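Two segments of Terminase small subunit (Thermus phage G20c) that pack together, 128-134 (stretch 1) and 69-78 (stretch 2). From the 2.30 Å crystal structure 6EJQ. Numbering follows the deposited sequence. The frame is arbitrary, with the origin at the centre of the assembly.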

# COMPACT_ATOMS: atom_id res chain seq x y z
N GLU B 128 -15.51 14.62 -0.14
CA GLU B 128 -15.95 14.22 1.19
C GLU B 128 -17.12 15.08 1.70
O GLU B 128 -18.04 14.55 2.31
CB GLU B 128 -14.77 14.24 2.16
CG GLU B 128 -13.83 13.07 1.93
CD GLU B 128 -12.46 13.20 2.60
OE1 GLU B 128 -12.13 14.25 3.19
OE2 GLU B 128 -11.70 12.22 2.49
N ARG B 129 -17.09 16.38 1.42
CA ARG B 129 -18.22 17.28 1.72
C ARG B 129 -19.48 16.84 0.98
O ARG B 129 -20.53 16.68 1.59
CB ARG B 129 -17.90 18.73 1.37
CG ARG B 129 -19.01 19.72 1.72
CD ARG B 129 -18.47 21.11 2.00
NE ARG B 129 -17.84 21.64 0.82
CZ ARG B 129 -16.56 21.97 0.66
NH1 ARG B 129 -15.65 21.88 1.63
NH2 ARG B 129 -16.19 22.43 -0.53
N ILE B 130 -19.36 16.61 -0.32
CA ILE B 130 -20.49 16.20 -1.15
C ILE B 130 -21.08 14.88 -0.64
O ILE B 130 -22.30 14.76 -0.49
CB ILE B 130 -20.08 16.14 -2.63
CG1 ILE B 130 -19.85 17.56 -3.14
CG2 ILE B 130 -21.14 15.46 -3.49
CD1 ILE B 130 -18.92 17.64 -4.32
N THR B 131 -20.21 13.93 -0.34
CA THR B 131 -20.61 12.62 0.19
C THR B 131 -21.40 12.76 1.50
O THR B 131 -22.50 12.22 1.64
CB THR B 131 -19.38 11.71 0.40
OG1 THR B 131 -18.74 11.49 -0.86
CG2 THR B 131 -19.77 10.38 1.02
N ALA B 132 -20.84 13.52 2.44
CA ALA B 132 -21.49 13.76 3.74
C ALA B 132 -22.81 14.53 3.61
O ALA B 132 -23.79 14.20 4.29
CB ALA B 132 -20.55 14.49 4.67
N LEU B 133 -22.86 15.53 2.73
CA LEU B 133 -24.10 16.26 2.48
C LEU B 133 -25.18 15.35 1.93
O LEU B 133 -26.32 15.39 2.40
CB LEU B 133 -23.88 17.46 1.54
CG LEU B 133 -23.13 18.64 2.16
CD1 LEU B 133 -22.75 19.63 1.07
CD2 LEU B 133 -23.92 19.34 3.25
N LEU B 134 -24.84 14.55 0.92
CA LEU B 134 -25.75 13.56 0.36
C LEU B 134 -26.29 12.58 1.41
O LEU B 134 -27.48 12.30 1.45
CB LEU B 134 -25.07 12.74 -0.73
CG LEU B 134 -25.08 13.30 -2.14
CD1 LEU B 134 -24.13 12.51 -3.04
CD2 LEU B 134 -26.50 13.30 -2.70
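Stretch 2, residues 69-78: ALERARIFQK

A long side chain can serve as the main contact between two helices that stand well apart, and the pairing of residues 69-78 with 128-134 in this terminase small subunit is a compact example. Both stretches are helical throughout and belong to helices that run on beyond them in each direction. In stretch 2 the regular i to i+4 backbone bonds include Arg74 N to Leu70 O at 2.9 Å and Gln77 N to Ala73 O at 2.8 Å. The two helices run nearly antiparallel, with 169° between their N-to-C directions, and their axes come no closer than 10.7 Å. The nearest backbone register pairs Arg129 with Leu70, CA to CA 6.3 Å. Only 319 Å² is buried in all, and Arg129 has the largest share.

At one end of the contact the packing is apolar. Leu70 points its CA-to-CB bond toward stretch 1 and takes the m, t rotamer common for leucine in helices, which lays both methyls along Arg129 and Ala132, with CD1 alone reaching on to Leu133. Leu70 CD2 lies 3.9 Å from Ala132 CB and 4.0 Å from Arg129 CA, and Leu70 CD1 reaches Leu133 CD2 at 3.7 Å and Arg129 CG at 4.2 Å. Ala132 also points toward its partner, and its single methyl is enough to meet the leucine. Leu133, likewise m, t, leaves its backbone sideways and approaches through its end.

Arg129 illustrates how a chain that starts sideways can still reach across. Its chi1 and chi2 are both t, carrying the aliphatic portion outward past Leu70; chi3 then turns to p, at 63°, so the chain bends rather than continuing fully extended. The guanidinium thereby arrives beside Gln77, a residue on the same helix as Leu70 but two turns further on. Arg129 NH1 donates a weak hydrogen bond to Gln77 OE1, 3.3 Å long, with the acceptor at the edge of the guanidinium near its plane. Gln77 meets it with chi1 and chi2 both t, an extended chain whose CA-to-CB bond already points toward stretch 1. A water adds a second link: it accepts from Arg129 NH1 at 2.8 Å and donates to Leu70 O at 2.7 Å, joining the arginine to the backbone of the opposing helix.

Arg74 completes the arrangement from the side. After an m chi1 its chi2 and chi3 are both t, so the chain extends and brings an end group across that its sideways CA-to-CB bond would not suggest. Its guanidinium lies flat on that of Arg129, centres 3.9 Å apart and planes at 20°, with Arg74 NH1 3.4 Å from Arg129 CD. Arg74 NH1 and Arg129 NE are also 3.4 Å apart, but both are donors and no hydrogen bond joins them. Like charges can stack in this way when their in-plane donors find other partners, and both of these nitrogens are hydrogen-bonded elsewhere in the structure.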

# COMPACT_ATOMS: atom_id res chain seq x y z
N ALA B 69 -18.38 19.20 11.41
CA ALA B 69 -17.28 18.51 10.72
C ALA B 69 -16.97 19.15 9.37
O ALA B 69 -15.80 19.34 9.02
CB ALA B 69 -17.60 17.03 10.55
N LEU B 70 -18.02 19.48 8.63
CA LEU B 70 -17.87 20.09 7.32
C LEU B 70 -17.31 21.50 7.40
O LEU B 70 -16.48 21.88 6.58
CB LEU B 70 -19.18 20.06 6.53
CG LEU B 70 -19.72 18.65 6.24
CD1 LEU B 70 -20.93 18.72 5.33
CD2 LEU B 70 -18.65 17.73 5.65
N GLU B 71 -17.72 22.27 8.41
CA GLU B 71 -17.16 23.61 8.60
C GLU B 71 -15.68 23.54 8.99
O GLU B 71 -14.88 24.34 8.51
CB GLU B 71 -17.96 24.39 9.65
CG GLU B 71 -17.58 25.87 9.82
CD GLU B 71 -17.80 26.71 8.56
OE1 GLU B 71 -18.60 26.33 7.68
OE2 GLU B 71 -17.14 27.76 8.44
N ARG B 72 -15.34 22.61 9.87
CA ARG B 72 -13.96 22.43 10.29
C ARG B 72 -13.12 22.06 9.07
O ARG B 72 -12.03 22.60 8.88
CB ARG B 72 -13.82 21.34 11.38
CG ARG B 72 -12.54 21.46 12.18
CD ARG B 72 -12.06 20.14 12.76
NE ARG B 72 -13.05 19.44 13.59
CZ ARG B 72 -13.39 19.76 14.84
NH1 ARG B 72 -12.88 20.82 15.46
NH2 ARG B 72 -14.28 19.02 15.48
N ALA B 73 -13.63 21.17 8.24
CA ALA B 73 -12.95 20.79 7.01
C ALA B 73 -12.77 21.99 6.06
O ALA B 73 -11.70 22.13 5.45
CB ALA B 73 -13.69 19.65 6.32
N ARG B 74 -13.78 22.86 5.95
CA ARG B 74 -13.65 24.12 5.17
C ARG B 74 -12.50 24.99 5.62
O ARG B 74 -11.81 25.60 4.80
CB ARG B 74 -14.94 24.96 5.23
CG ARG B 74 -16.09 24.43 4.39
CD ARG B 74 -17.25 25.41 4.38
NE ARG B 74 -18.44 24.84 3.73
CZ ARG B 74 -18.65 24.79 2.40
NH1 ARG B 74 -19.77 24.26 1.93
NH2 ARG B 74 -17.75 25.27 1.55
N ILE B 75 -12.30 25.06 6.94
CA ILE B 75 -11.21 25.82 7.52
C ILE B 75 -9.85 25.24 7.13
O ILE B 75 -8.95 25.99 6.76
CB ILE B 75 -11.31 25.90 9.06
CG1 ILE B 75 -12.54 26.71 9.46
CG2 ILE B 75 -10.06 26.52 9.67
CD1 ILE B 75 -13.00 26.44 10.87
N PHE B 76 -9.69 23.93 7.26
CA PHE B 76 -8.43 23.28 6.87
C PHE B 76 -8.21 23.46 5.37
O PHE B 76 -7.11 23.77 4.94
CB PHE B 76 -8.41 21.79 7.22
CG PHE B 76 -8.45 21.48 8.71
CD1 PHE B 76 -7.80 22.25 9.64
CD2 PHE B 76 -9.12 20.34 9.15
CE1 PHE B 76 -7.84 21.93 11.00
CE2 PHE B 76 -9.16 20.01 10.50
CZ PHE B 76 -8.52 20.80 11.43
N GLN B 77 -9.27 23.28 4.59
CA GLN B 77 -9.19 23.44 3.14
C GLN B 77 -8.64 24.82 2.77
O GLN B 77 -7.80 24.93 1.88
CB GLN B 77 -10.55 23.24 2.47
CG GLN B 77 -10.48 22.96 0.98
CD GLN B 77 -11.85 22.74 0.37
OE1 GLN B 77 -12.82 23.40 0.74
NE2 GLN B 77 -11.92 21.82 -0.59
N LYS B 78 -9.08 25.85 3.49
CA LYS B 78 -8.60 27.20 3.23
C LYS B 78 -7.13 27.38 3.58
O LYS B 78 -6.40 28.07 2.86
CB LYS B 78 -9.47 28.21 3.97
CG LYS B 78 -9.26 29.65 3.52
CD LYS B 78 -10.21 30.54 4.31
CE LYS B 78 -9.76 31.99 4.28
NZ LYS B 78 -10.21 32.62 3.03
O HOH W 1 -16.15 20.76 4.15